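Local coordinates for protein arginine kinase (Anthopleura japonica, PDB 4RF6) that catalyses the reversible transfer of a phosphoryl group from ATP to L-arginine, as a double-domain phosphagen kinase built from two tandem kinase repeats, at residues K139-A144 against E156-G161; A150-I155 against W228-D233; G265-H268 against Y274-S277; F193-G198 against K209-G214. All coordinates share one frame; numbering follows the deposited sequence.

Interaction 1: K139-A144 against E156-G161; sequences KGYGLA and EKKVVG
Tyr141 and Lys158 make a polar contact at the protein surface, where the loop between strand 127-136 and helix 149-163 touches the helix it leads into. The two side chains come from opposite directions. Lys158 NZ donates to Tyr141 OH, approaching the phenol near the plane of its ring and at its edge, so the ammonium group does not sit over the pi face. The modelled separation of these two atoms, 2.5 Å, is shorter than usual and its exact value is doubtful. To get there the lysine cannot run straight: it leaves the helix with CG beside its backbone N (chi1 -86°) and then bends at each later torsion, chi3 standing at 94°.

A water gives the ammonium a second hold on the loop, accepting from Lys158 NZ at 3.2 Å and donating to Lys139 O at 3.1 Å. The hydroxyl also has a second partner in Glu154 OE2, one turn before Lys158 on the helix, consistent with a phenol that accepts from the lysine and donates to the carboxylate. That carboxylate pairs with Lys158 only weakly and at long range, but its negative charge probably helps keep the ammonium here. His151 meets the tyrosine ring edge-to-face, packing the ring against the helix.

On another side of the same helix, Glu156, Val159 and Val160 pack on strand 225-229. The contact thus belongs to a strand-loop-helix connection beside the antiparallel sheet in the phosphagen kinase C-terminal domain, away from the annotated substrate and nucleotide sites.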
loop_
_atom_site.group_PDB
_atom_site.type_symbol
_atom_site.label_atom_id
_atom_site.label_comp_id
_atom_site.label_asym_id
_atom_site.label_seq_id
_atom_site.Cartn_x
_atom_site.Cartn_y
_atom_site.Cartn_z
ATOM N N LYS A 139 29.510 12.386 14.203
ATOM C CA LYS A 139 30.781 12.595 14.895
ATOM C C LYS A 139 30.921 14.032 15.372
ATOM O O LYS A 139 30.505 14.963 14.679
ATOM C CB LYS A 139 31.952 12.285 13.961
ATOM C CG LYS A 139 32.210 10.815 13.751
ATOM C CD LYS A 139 33.225 10.565 12.635
ATOM C CE LYS A 139 33.566 9.077 12.525
ATOM N NZ LYS A 139 33.940 8.672 11.137
ATOM N N GLY A 140 31.511 14.212 16.551
ATOM C CA GLY A 140 31.871 15.536 17.032
ATOM C C GLY A 140 30.873 16.231 17.948
ATOM O O GLY A 140 31.071 17.393 18.307
ATOM N N TYR A 141 29.805 15.537 18.329
ATOM C CA TYR A 141 28.779 16.137 19.181
ATOM C C TYR A 141 28.342 15.197 20.306
ATOM O O TYR A 141 28.639 14.001 20.284
ATOM C CB TYR A 141 27.559 16.539 18.343
ATOM C CG TYR A 141 27.888 17.355 17.114
ATOM C CD1 TYR A 141 28.185 18.707 17.220
ATOM C CD2 TYR A 141 27.904 16.772 15.849
ATOM C CE1 TYR A 141 28.488 19.459 16.108
ATOM C CE2 TYR A 141 28.205 17.520 14.725
ATOM C CZ TYR A 141 28.496 18.864 14.868
ATOM O OH TYR A 141 28.801 19.626 13.769
ATOM N N GLY A 142 27.641 15.740 21.296
ATOM C CA GLY A 142 26.989 14.895 22.277
ATOM C C GLY A 142 25.799 14.226 21.617
ATOM O O GLY A 142 25.392 14.604 20.512
ATOM N N LEU A 143 25.240 13.220 22.277
ATOM C CA LEU A 143 24.035 12.597 21.761
ATOM C C LEU A 143 22.852 13.512 22.063
ATOM O O LEU A 143 23.016 14.562 22.691
ATOM C CB LEU A 143 23.874 11.200 22.359
ATOM C CG LEU A 143 25.098 10.337 22.038
ATOM C CD1 LEU A 143 25.212 9.106 22.932
ATOM C CD2 LEU A 143 25.079 9.928 20.564
ATOM N N ALA A 144 21.665 13.136 21.601
ATOM C CA ALA A 144 20.475 13.975 21.779
ATOM C C ALA A 144 20.172 14.467 23.212
ATOM O O ALA A 144 19.704 15.599 23.382
ATOM C CB ALA A 144 19.250 13.302 21.177
ATOM N N GLU A 156 21.658 19.988 12.148
ATOM C CA GLU A 156 20.570 20.152 11.187
ATOM C C GLU A 156 21.117 20.699 9.875
ATOM O O GLU A 156 20.810 20.189 8.793
ATOM C CB GLU A 156 19.497 21.106 11.720
ATOM C CG GLU A 156 18.400 21.433 10.690
ATOM C CD GLU A 156 17.481 22.567 11.123
ATOM O OE1 GLU A 156 16.322 22.609 10.647
ATOM O OE2 GLU A 156 17.919 23.420 11.926
ATOM N N LYS A 157 21.949 21.729 9.986
ATOM C CA LYS A 157 22.508 22.404 8.824
ATOM C C LYS A 157 23.392 21.486 7.982
ATOM O O LYS A 157 23.294 21.476 6.748
ATOM C CB LYS A 157 23.299 23.639 9.261
ATOM C CG LYS A 157 24.379 24.046 8.268
ATOM C CD LYS A 157 24.902 25.443 8.561
ATOM C CE LYS A 157 25.983 25.852 7.569
ATOM N NZ LYS A 157 26.277 27.315 7.646
ATOM N N LYS A 158 24.261 20.728 8.644
ATOM C CA LYS A 158 25.149 19.804 7.946
ATOM C C LYS A 158 24.359 18.697 7.270
ATOM O O LYS A 158 24.634 18.341 6.125
ATOM C CB LYS A 158 26.174 19.199 8.909
ATOM C CG LYS A 158 27.412 20.062 9.088
ATOM C CD LYS A 158 27.942 20.005 10.509
ATOM C CE LYS A 158 29.030 18.962 10.681
ATOM N NZ LYS A 158 30.089 19.469 11.613
ATOM N N VAL A 159 23.375 18.158 7.986
ATOM C CA VAL A 159 22.570 17.057 7.466
ATOM C C VAL A 159 21.771 17.497 6.246
ATOM O O VAL A 159 21.798 16.834 5.204
ATOM C CB VAL A 159 21.633 16.474 8.546
ATOM C CG1 VAL A 159 20.600 15.552 7.918
ATOM C CG2 VAL A 159 22.441 15.721 9.590
ATOM N N VAL A 160 21.069 18.619 6.378
ATOM C CA VAL A 160 20.253 19.156 5.285
ATOM C C VAL A 160 21.085 19.379 4.016
ATOM O O VAL A 160 20.636 19.078 2.904
ATOM C CB VAL A 160 19.524 20.448 5.699
ATOM C CG1 VAL A 160 18.881 21.126 4.500
ATOM C CG2 VAL A 160 18.468 20.140 6.756
ATOM N N GLY A 161 22.307 19.880 4.193
ATOM C CA GLY A 161 23.230 20.066 3.085
ATOM C C GLY A 161 23.503 18.791 2.304
ATOM O O GLY A 161 23.619 18.820 1.076
HETATM O O HOH W 1 31.645 17.680 13.736
#

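Interaction 2: A150-I155 against W228-D233; sequences AHRLEI and WLNEED
Helix 149-163 lies on the end of strand 225-229 through Arg152 and Ile155, which close around Asn230 at the start of the loop carrying Glu232, a probable substrate-binding residue by similarity. Asn230 points its side chain at the helix, its backbone in the left-handed region (phi 64°). Its amide nitrogen is held mainly by Gly214 O; toward the helix, Asn230 ND2 adds a weak bond to Arg152 O at 3.2 Å, bent to 122° at the hydrogen.

The aliphatic part of Arg152 supports the same amide, with CG 3.5 Å from Asn230 ND2. Beyond it the arginine turns at chi3, and its guanidinium stands 83° from the amide plane. There Arg152 NE gives its hydrogen to a water 3.0 Å away, in the guanidinium plane, and this water donates onward to the backbone Asn230 O at 2.8 Å. Ile155 CG2 packs against the amide, nearest Asn230 OD1 at 3.7 Å, while the same methyl lies 4.4 Å from Leu229 CD1.

The orientation of the buried amide therefore rests on Gly214 O, with weak help from Arg152 O, and on the packing of Arg152 CG and Ile155 CG2; the water separately links the arginine to the main chain where strand becomes loop.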
loop_
_atom_site.group_PDB
_atom_site.type_symbol
_atom_site.label_atom_id
_atom_site.label_comp_id
_atom_site.label_asym_id
_atom_site.label_seq_id
_atom_site.Cartn_x
_atom_site.Cartn_y
_atom_site.Cartn_z
ATOM N N ALA A 150 23.473 25.151 20.157
ATOM C CA ALA A 150 24.225 25.548 18.966
ATOM C C ALA A 150 24.582 24.354 18.085
ATOM O O ALA A 150 24.554 24.434 16.854
ATOM C CB ALA A 150 25.487 26.289 19.376
ATOM N N HIS A 151 24.951 23.252 18.718
ATOM C CA HIS A 151 25.381 22.080 17.974
ATOM C C HIS A 151 24.221 21.354 17.290
ATOM O O HIS A 151 24.393 20.779 16.212
ATOM C CB HIS A 151 26.189 21.142 18.876
ATOM C CG HIS A 151 27.586 21.616 19.133
ATOM N ND1 HIS A 151 28.432 20.995 20.029
ATOM C CD2 HIS A 151 28.289 22.646 18.605
ATOM C CE1 HIS A 151 29.592 21.627 20.045
ATOM N NE2 HIS A 151 29.532 22.633 19.190
ATOM N N ARG A 152 23.044 21.380 17.911
ATOM C CA ARG A 152 21.851 20.812 17.289
ATOM C C ARG A 152 21.575 21.538 15.972
ATOM O O ARG A 152 21.191 20.924 14.970
ATOM C CB ARG A 152 20.645 20.931 18.232
ATOM C CG ARG A 152 19.382 20.243 17.719
ATOM C CD ARG A 152 18.178 20.493 18.635
ATOM N NE ARG A 152 18.264 19.728 19.879
ATOM C CZ ARG A 152 18.570 20.244 21.068
ATOM N NH1 ARG A 152 18.813 21.541 21.200
ATOM N NH2 ARG A 152 18.635 19.453 22.133
ATOM N N LEU A 153 21.792 22.849 15.978
ATOM C CA LEU A 153 21.573 23.669 14.792
ATOM C C LEU A 153 22.618 23.379 13.719
ATOM O O LEU A 153 22.308 23.334 12.522
ATOM C CB LEU A 153 21.579 25.150 15.179
ATOM C CG LEU A 153 20.364 25.555 16.006
ATOM C CD1 LEU A 153 20.553 26.914 16.653
ATOM C CD2 LEU A 153 19.136 25.560 15.115
ATOM N N GLU A 154 23.857 23.176 14.155
ATOM C CA GLU A 154 24.947 22.848 13.244
ATOM C C GLU A 154 24.721 21.476 12.615
ATOM O O GLU A 154 25.035 21.252 11.445
ATOM C CB GLU A 154 26.280 22.882 13.993
ATOM C CG GLU A 154 27.504 22.653 13.124
ATOM C CD GLU A 154 28.787 22.978 13.861
ATOM O OE1 GLU A 154 28.951 24.144 14.280
ATOM O OE2 GLU A 154 29.619 22.066 14.030
ATOM N N ILE A 155 24.169 20.559 13.406
ATOM C CA ILE A 155 23.839 19.220 12.921
ATOM C C ILE A 155 22.749 19.285 11.851
ATOM O O ILE A 155 22.899 18.702 10.780
ATOM C CB ILE A 155 23.380 18.299 14.070
ATOM C CG1 ILE A 155 24.569 17.874 14.933
ATOM C CG2 ILE A 155 22.677 17.065 13.525
ATOM C CD1 ILE A 155 24.167 17.318 16.300
ATOM N N TRP A 228 14.014 11.506 10.055
ATOM C CA TRP A 228 13.699 12.381 11.176
ATOM C C TRP A 228 14.996 12.957 11.703
ATOM O O TRP A 228 15.949 12.226 11.997
ATOM C CB TRP A 228 12.952 11.641 12.279
ATOM C CG TRP A 228 11.517 11.405 11.944
ATOM C CD1 TRP A 228 10.874 11.757 10.786
ATOM C CD2 TRP A 228 10.530 10.758 12.761
ATOM N NE1 TRP A 228 9.555 11.373 10.839
ATOM C CE2 TRP A 228 9.319 10.754 12.047
ATOM C CE3 TRP A 228 10.560 10.178 14.039
ATOM C CZ2 TRP A 228 8.141 10.196 12.559
ATOM C CZ3 TRP A 228 9.389 9.624 14.550
ATOM C CH2 TRP A 228 8.200 9.636 13.811
ATOM N N LEU A 229 15.039 14.275 11.805
ATOM C CA LEU A 229 16.272 14.961 12.165
ATOM C C LEU A 229 16.168 15.476 13.592
ATOM O O LEU A 229 15.259 16.248 13.909
ATOM C CB LEU A 229 16.509 16.107 11.183
ATOM C CG LEU A 229 17.826 16.870 11.162
ATOM C CD1 LEU A 229 18.993 15.956 11.481
ATOM C CD2 LEU A 229 18.017 17.521 9.791
ATOM N N ASN A 230 17.083 15.022 14.450
ATOM C CA ASN A 230 17.188 15.505 15.830
ATOM C C ASN A 230 15.976 15.218 16.714
ATOM O O ASN A 230 15.629 16.019 17.585
ATOM C CB ASN A 230 17.530 17.003 15.864
ATOM C CG ASN A 230 18.971 17.276 15.507
ATOM O OD1 ASN A 230 19.861 16.501 15.848
ATOM N ND2 ASN A 230 19.211 18.380 14.805
ATOM N N GLU A 231 15.330 14.084 16.482
ATOM C CA GLU A 231 14.291 13.619 17.395
ATOM C C GLU A 231 14.970 12.946 18.599
ATOM O O GLU A 231 15.502 13.631 19.481
ATOM C CB GLU A 231 13.328 12.665 16.678
ATOM C CG GLU A 231 12.058 12.311 17.459
ATOM C CD GLU A 231 11.938 10.819 17.740
ATOM O OE1 GLU A 231 11.014 10.424 18.487
ATOM O OE2 GLU A 231 12.767 10.047 17.215
ATOM N N GLU A 232 14.990 11.617 18.631
ATOM C CA GLU A 232 15.604 10.901 19.749
ATOM C C GLU A 232 17.108 10.715 19.532
ATOM O O GLU A 232 17.888 10.644 20.490
ATOM C CB GLU A 232 14.919 9.550 19.965
ATOM C CG GLU A 232 15.530 8.724 21.091
ATOM C CD GLU A 232 14.825 7.400 21.296
ATOM O OE1 GLU A 232 13.584 7.366 21.172
ATOM O OE2 GLU A 232 15.516 6.401 21.585
ATOM N N ASP A 233 17.507 10.612 18.270
ATOM C CA ASP A 233 18.919 10.644 17.905
ATOM C C ASP A 233 19.081 11.727 16.840
ATOM O O ASP A 233 18.083 12.261 16.358
ATOM C CB ASP A 233 19.369 9.281 17.357
ATOM C CG ASP A 233 19.459 8.213 18.431
ATOM O OD1 ASP A 233 20.480 8.176 19.144
ATOM O OD2 ASP A 233 18.517 7.403 18.548
HETATM O O HOH W 2 17.516 16.860 19.463
#

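Interaction 3: G265-H268 against Y274-S277; sequences GFQH and YLTS
His268 sets the edge of its imidazole against one face of the Tyr274 phenol, an edge-to-face pair with ring centroids 4.5 Å apart and planes at 60°. The two residues face each other in a short beta hairpin, as an antiparallel non-hydrogen-bonded pair whose side chains share one face. The touching atom is His268 CD2, over the tyrosine ring but shifted toward its rim, 3.3 Å from Tyr274 CE1. A first torsion that turns the imidazole directly opposite its own backbone N (chi1 -175°) lays it over Tyr274 on the shared face, while His268 NE2 bonds to Ser108 OG.

Phe266 completes an aromatic cluster. Its CB does the touching, 3.8 Å from Tyr274 CE1, and its ring plane is steep to the phenol. Arg136 adds a cation-pi contact to the tyrosine, tying the hairpin to the central sheet of the catalytic domain.

One residue along, the side chains of Gln267 and Leu275 cross at about a right angle, Gln267 CB 3.9 Å from Leu275 CD1; the amide end of Gln267 goes off to Leu138 O. Between the two segments the hydrogen bonding is by backbone. Leu275 N gives a nearly straight bond to Gln267 O, 3.2 Å long and 164° at the hydrogen. One water donates to two carbonyls at once, 2.7 Å from Gln267 O and 2.8 Å from Leu275 O.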
loop_
_atom_site.group_PDB
_atom_site.type_symbol
_atom_site.label_atom_id
_atom_site.label_comp_id
_atom_site.label_asym_id
_atom_site.label_seq_id
_atom_site.Cartn_x
_atom_site.Cartn_y
_atom_site.Cartn_z
ATOM N N GLY A 265 30.429 11.634 8.840
ATOM C CA GLY A 265 30.965 10.736 9.858
ATOM C C GLY A 265 29.999 10.478 11.006
ATOM O O GLY A 265 29.248 11.375 11.399
ATOM N N PHE A 266 30.028 9.258 11.547
ATOM C CA PHE A 266 29.087 8.817 12.579
ATOM C C PHE A 266 29.794 8.439 13.881
ATOM O O PHE A 266 30.931 7.980 13.853
ATOM C CB PHE A 266 28.324 7.578 12.097
ATOM C CG PHE A 266 27.371 7.839 10.967
ATOM C CD1 PHE A 266 26.620 9.006 10.923
ATOM C CD2 PHE A 266 27.217 6.902 9.952
ATOM C CE1 PHE A 266 25.736 9.237 9.878
ATOM C CE2 PHE A 266 26.336 7.126 8.908
ATOM C CZ PHE A 266 25.598 8.293 8.870
ATOM N N GLN A 267 29.116 8.604 15.017
ATOM C CA GLN A 267 29.638 8.085 16.283
ATOM C C GLN A 267 29.555 6.564 16.272
ATOM O O GLN A 267 28.504 6.001 15.959
ATOM C CB GLN A 267 28.871 8.660 17.472
ATOM C CG GLN A 267 28.963 10.174 17.572
ATOM C CD GLN A 267 28.258 10.728 18.792
ATOM O OE1 GLN A 267 28.357 10.175 19.888
ATOM N NE2 GLN A 267 27.541 11.828 18.608
ATOM N N HIS A 268 30.660 5.909 16.626
ATOM C CA HIS A 268 30.850 4.492 16.334
ATOM C C HIS A 268 32.066 3.961 17.105
ATOM O O HIS A 268 33.122 4.598 17.111
ATOM C CB HIS A 268 31.063 4.350 14.819
ATOM C CG HIS A 268 31.161 2.937 14.328
ATOM N ND1 HIS A 268 32.361 2.263 14.242
ATOM C CD2 HIS A 268 30.216 2.085 13.862
ATOM C CE1 HIS A 268 32.151 1.050 13.755
ATOM N NE2 HIS A 268 30.857 0.916 13.523
ATOM N N TYR A 274 27.183 1.566 16.322
ATOM C CA TYR A 274 26.764 2.962 16.304
ATOM C C TYR A 274 26.164 3.396 17.640
ATOM O O TYR A 274 25.317 2.705 18.217
ATOM C CB TYR A 274 25.813 3.223 15.135
ATOM C CG TYR A 274 26.518 3.030 13.817
ATOM C CD1 TYR A 274 27.398 3.994 13.337
ATOM C CD2 TYR A 274 26.342 1.869 13.071
ATOM C CE1 TYR A 274 28.065 3.818 12.143
ATOM C CE2 TYR A 274 27.005 1.684 11.877
ATOM C CZ TYR A 274 27.869 2.659 11.425
ATOM O OH TYR A 274 28.531 2.487 10.235
ATOM N N LEU A 275 26.628 4.540 18.133
ATOM C CA LEU A 275 26.167 5.072 19.406
ATOM C C LEU A 275 24.828 5.757 19.240
ATOM O O LEU A 275 24.603 6.486 18.267
ATOM C CB LEU A 275 27.186 6.057 19.967
ATOM C CG LEU A 275 28.570 5.435 20.121
ATOM C CD1 LEU A 275 29.549 6.475 20.583
ATOM C CD2 LEU A 275 28.524 4.279 21.102
ATOM N N THR A 276 23.938 5.513 20.195
ATOM C CA THR A 276 22.593 6.066 20.166
ATOM C C THR A 276 22.232 6.521 21.569
ATOM O O THR A 276 22.889 6.131 22.537
ATOM C CB THR A 276 21.578 5.014 19.706
ATOM O OG1 THR A 276 21.729 3.833 20.502
ATOM C CG2 THR A 276 21.794 4.654 18.243
ATOM N N SER A 277 21.189 7.334 21.681
ATOM C CA SER A 277 20.765 7.869 22.974
ATOM C C SER A 277 20.330 6.765 23.935
ATOM O O SER A 277 20.749 6.732 25.095
ATOM C CB SER A 277 19.629 8.872 22.783
ATOM O OG SER A 277 19.989 9.879 21.861
HETATM O O HOH W 3 25.899 6.656 15.806
#

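Interaction 4: F193-G198 against K209-G214; sequences FLFKKG and KEWPEG
A CH-pi contact carries most of this meeting: Lys197 CA sits over the six-membered ring of Trp211, 3.5 Å from its centroid and only 16° off the ring normal. The rest of the lysine continues across the same face, its chain running antiparallel to the tryptophan side chain, with Lys197 CB 3.8 Å from Trp211 CE2 and Lys197 CG 3.9 Å from Trp211 CG. An extended chain lets the methylenes lie flat there. The opposite face is covered from within its own segment by Pro212, which follows a cis peptide bond, so the indole is sandwiched between lysine and proline.

Both segments are loops, one on each side of helix 200-205 in the chain, and the second leads into strand 216-220 of the antiparallel sheet of the catalytic domain.

Aromatic contact comes at the indole rim. Phe195 CE1 is 3.5 Å from Trp211 CH2, and the two rings meet at their rims with planes at 72°. Phe195 also touches Trp228 and Ile217, on the sheet side.

Backbone against ring is the third kind: the peptide between Lys196 and Lys197 presses on the outer indole carbons, Lys196 O lying 3.3 Å from Trp211 CH2.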
loop_
_atom_site.group_PDB
_atom_site.type_symbol
_atom_site.label_atom_id
_atom_site.label_comp_id
_atom_site.label_asym_id
_atom_site.label_seq_id
_atom_site.Cartn_x
_atom_site.Cartn_y
_atom_site.Cartn_z
ATOM N N PHE A 193 4.279 11.104 8.330
ATOM C CA PHE A 193 5.702 11.439 8.362
ATOM C C PHE A 193 6.049 12.346 9.540
ATOM O O PHE A 193 7.220 12.497 9.905
ATOM C CB PHE A 193 6.122 12.120 7.054
ATOM C CG PHE A 193 6.255 11.178 5.894
ATOM C CD1 PHE A 193 6.193 9.806 6.089
ATOM C CD2 PHE A 193 6.452 11.665 4.606
ATOM C CE1 PHE A 193 6.321 8.927 5.023
ATOM C CE2 PHE A 193 6.584 10.795 3.533
ATOM C CZ PHE A 193 6.518 9.423 3.741
ATOM N N LEU A 194 5.025 12.948 10.131
ATOM C CA LEU A 194 5.229 13.919 11.194
ATOM C C LEU A 194 5.644 13.267 12.516
ATOM O O LEU A 194 5.215 12.156 12.837
ATOM C CB LEU A 194 3.962 14.755 11.403
ATOM C CG LEU A 194 4.180 16.078 12.139
ATOM C CD1 LEU A 194 4.785 17.104 11.200
ATOM C CD2 LEU A 194 2.900 16.607 12.760
ATOM N N PHE A 195 6.501 13.956 13.266
ATOM C CA PHE A 195 6.691 13.639 14.676
ATOM C C PHE A 195 6.451 14.892 15.503
ATOM O O PHE A 195 6.591 16.009 14.995
ATOM C CB PHE A 195 8.065 13.008 14.958
ATOM C CG PHE A 195 9.248 13.921 14.732
ATOM C CD1 PHE A 195 9.806 14.634 15.790
ATOM C CD2 PHE A 195 9.848 14.004 13.483
ATOM C CE1 PHE A 195 10.923 15.441 15.601
ATOM C CE2 PHE A 195 10.964 14.809 13.278
ATOM C CZ PHE A 195 11.501 15.531 14.339
ATOM N N LYS A 196 6.058 14.706 16.761
ATOM C CA LYS A 196 5.739 15.829 17.636
ATOM C C LYS A 196 6.696 15.859 18.815
ATOM O O LYS A 196 7.601 15.023 18.900
ATOM C CB LYS A 196 4.301 15.719 18.155
ATOM C CG LYS A 196 3.247 15.521 17.077
ATOM C CD LYS A 196 1.865 15.343 17.698
ATOM C CE LYS A 196 0.843 14.861 16.679
ATOM N NZ LYS A 196 -0.525 14.787 17.276
ATOM N N LYS A 197 6.489 16.816 19.721
ATOM C CA LYS A 197 7.302 16.918 20.932
ATOM C C LYS A 197 7.364 15.563 21.616
ATOM O O LYS A 197 6.361 14.850 21.672
ATOM C CB LYS A 197 6.742 17.974 21.882
ATOM C CG LYS A 197 7.678 18.331 23.030
ATOM C CD LYS A 197 7.164 19.518 23.838
ATOM C CE LYS A 197 8.215 19.977 24.837
ATOM N NZ LYS A 197 7.837 21.247 25.523
ATOM N N GLY A 198 8.549 15.192 22.093
ATOM C CA GLY A 198 8.777 13.858 22.624
ATOM C C GLY A 198 7.912 13.576 23.830
ATOM O O GLY A 198 7.542 14.500 24.552
ATOM N N LYS A 209 14.791 19.410 24.978
ATOM C CA LYS A 209 15.341 20.760 25.138
ATOM C C LYS A 209 15.300 21.573 23.840
ATOM O O LYS A 209 15.562 21.049 22.750
ATOM C CB LYS A 209 16.768 20.729 25.708
ATOM C CG LYS A 209 16.855 20.280 27.169
ATOM C CD LYS A 209 18.201 20.643 27.808
ATOM C CE LYS A 209 19.367 19.867 27.197
ATOM N NZ LYS A 209 19.264 18.383 27.386
ATOM N N GLU A 210 14.944 22.850 23.980
ATOM C CA GLU A 210 14.810 23.797 22.867
ATOM C C GLU A 210 13.774 23.433 21.795
ATOM O O GLU A 210 13.853 23.954 20.679
ATOM C CB GLU A 210 16.166 24.069 22.186
ATOM C CG GLU A 210 17.383 24.138 23.105
ATOM C CD GLU A 210 17.305 25.231 24.163
ATOM O OE1 GLU A 210 18.101 25.161 25.122
ATOM O OE2 GLU A 210 16.469 26.150 24.037
ATOM N N TRP A 211 12.816 22.561 22.115
ATOM C CA TRP A 211 11.809 22.149 21.130
ATOM C C TRP A 211 11.111 23.353 20.489
ATOM O O TRP A 211 10.723 24.288 21.188
ATOM C CB TRP A 211 10.755 21.232 21.760
ATOM C CG TRP A 211 9.768 20.740 20.753
ATOM C CD1 TRP A 211 8.570 21.314 20.417
ATOM C CD2 TRP A 211 9.908 19.587 19.918
ATOM N NE1 TRP A 211 7.956 20.578 19.431
ATOM C CE2 TRP A 211 8.760 19.515 19.105
ATOM C CE3 TRP A 211 10.896 18.605 19.783
ATOM C CZ2 TRP A 211 8.576 18.499 18.165
ATOM C CZ3 TRP A 211 10.710 17.599 18.853
ATOM C CH2 TRP A 211 9.557 17.548 18.061
ATOM N N PRO A 212 10.933 23.335 19.153
ATOM C CA PRO A 212 11.286 22.312 18.163
ATOM C C PRO A 212 12.491 22.716 17.322
ATOM O O PRO A 212 12.631 22.252 16.188
ATOM C CB PRO A 212 10.056 22.308 17.259
ATOM C CG PRO A 212 9.684 23.787 17.203
ATOM C CD PRO A 212 10.088 24.383 18.547
ATOM N N GLU A 213 13.335 23.583 17.865
ATOM C CA GLU A 213 14.508 24.074 17.155
ATOM C C GLU A 213 15.410 22.940 16.659
ATOM O O GLU A 213 15.719 22.013 17.407
ATOM C CB GLU A 213 15.310 24.994 18.077
ATOM C CG GLU A 213 16.561 25.576 17.463
ATOM C CD GLU A 213 17.185 26.656 18.328
ATOM O OE1 GLU A 213 17.903 26.307 19.284
ATOM O OE2 GLU A 213 16.947 27.850 18.051
ATOM N N GLY A 214 15.830 23.016 15.399
ATOM C CA GLY A 214 16.790 22.062 14.866
ATOM C C GLY A 214 16.198 20.716 14.489
ATOM O O GLY A 214 16.916 19.839 14.001
#

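In the fold
All four contacts belong to the catalytic domain of the first repeat. Interactions 2 and 3 are buried, interaction 4 partly so, and interaction 1 lies at the surface. The chemistry differs: a lysine-phenol bond at the surface, a packed amide under the helix, an aromatic cluster in the hairpin, and an indole of one loop laid on the backbone and lysine of the other. Bridging waters appear in interactions 1, 2 and 3 alike. Interactions 1 and 2 share helix 149-163, with Ile155 touching the tyrosine ring as well. Interactions 2 and 3 join through Ser277, which bonds to Glu232 O and Asp233 OD1. Trp228 NE1 reaches Phe193 O to connect interactions 2 and 4. Interactions 3 and 4 do not touch.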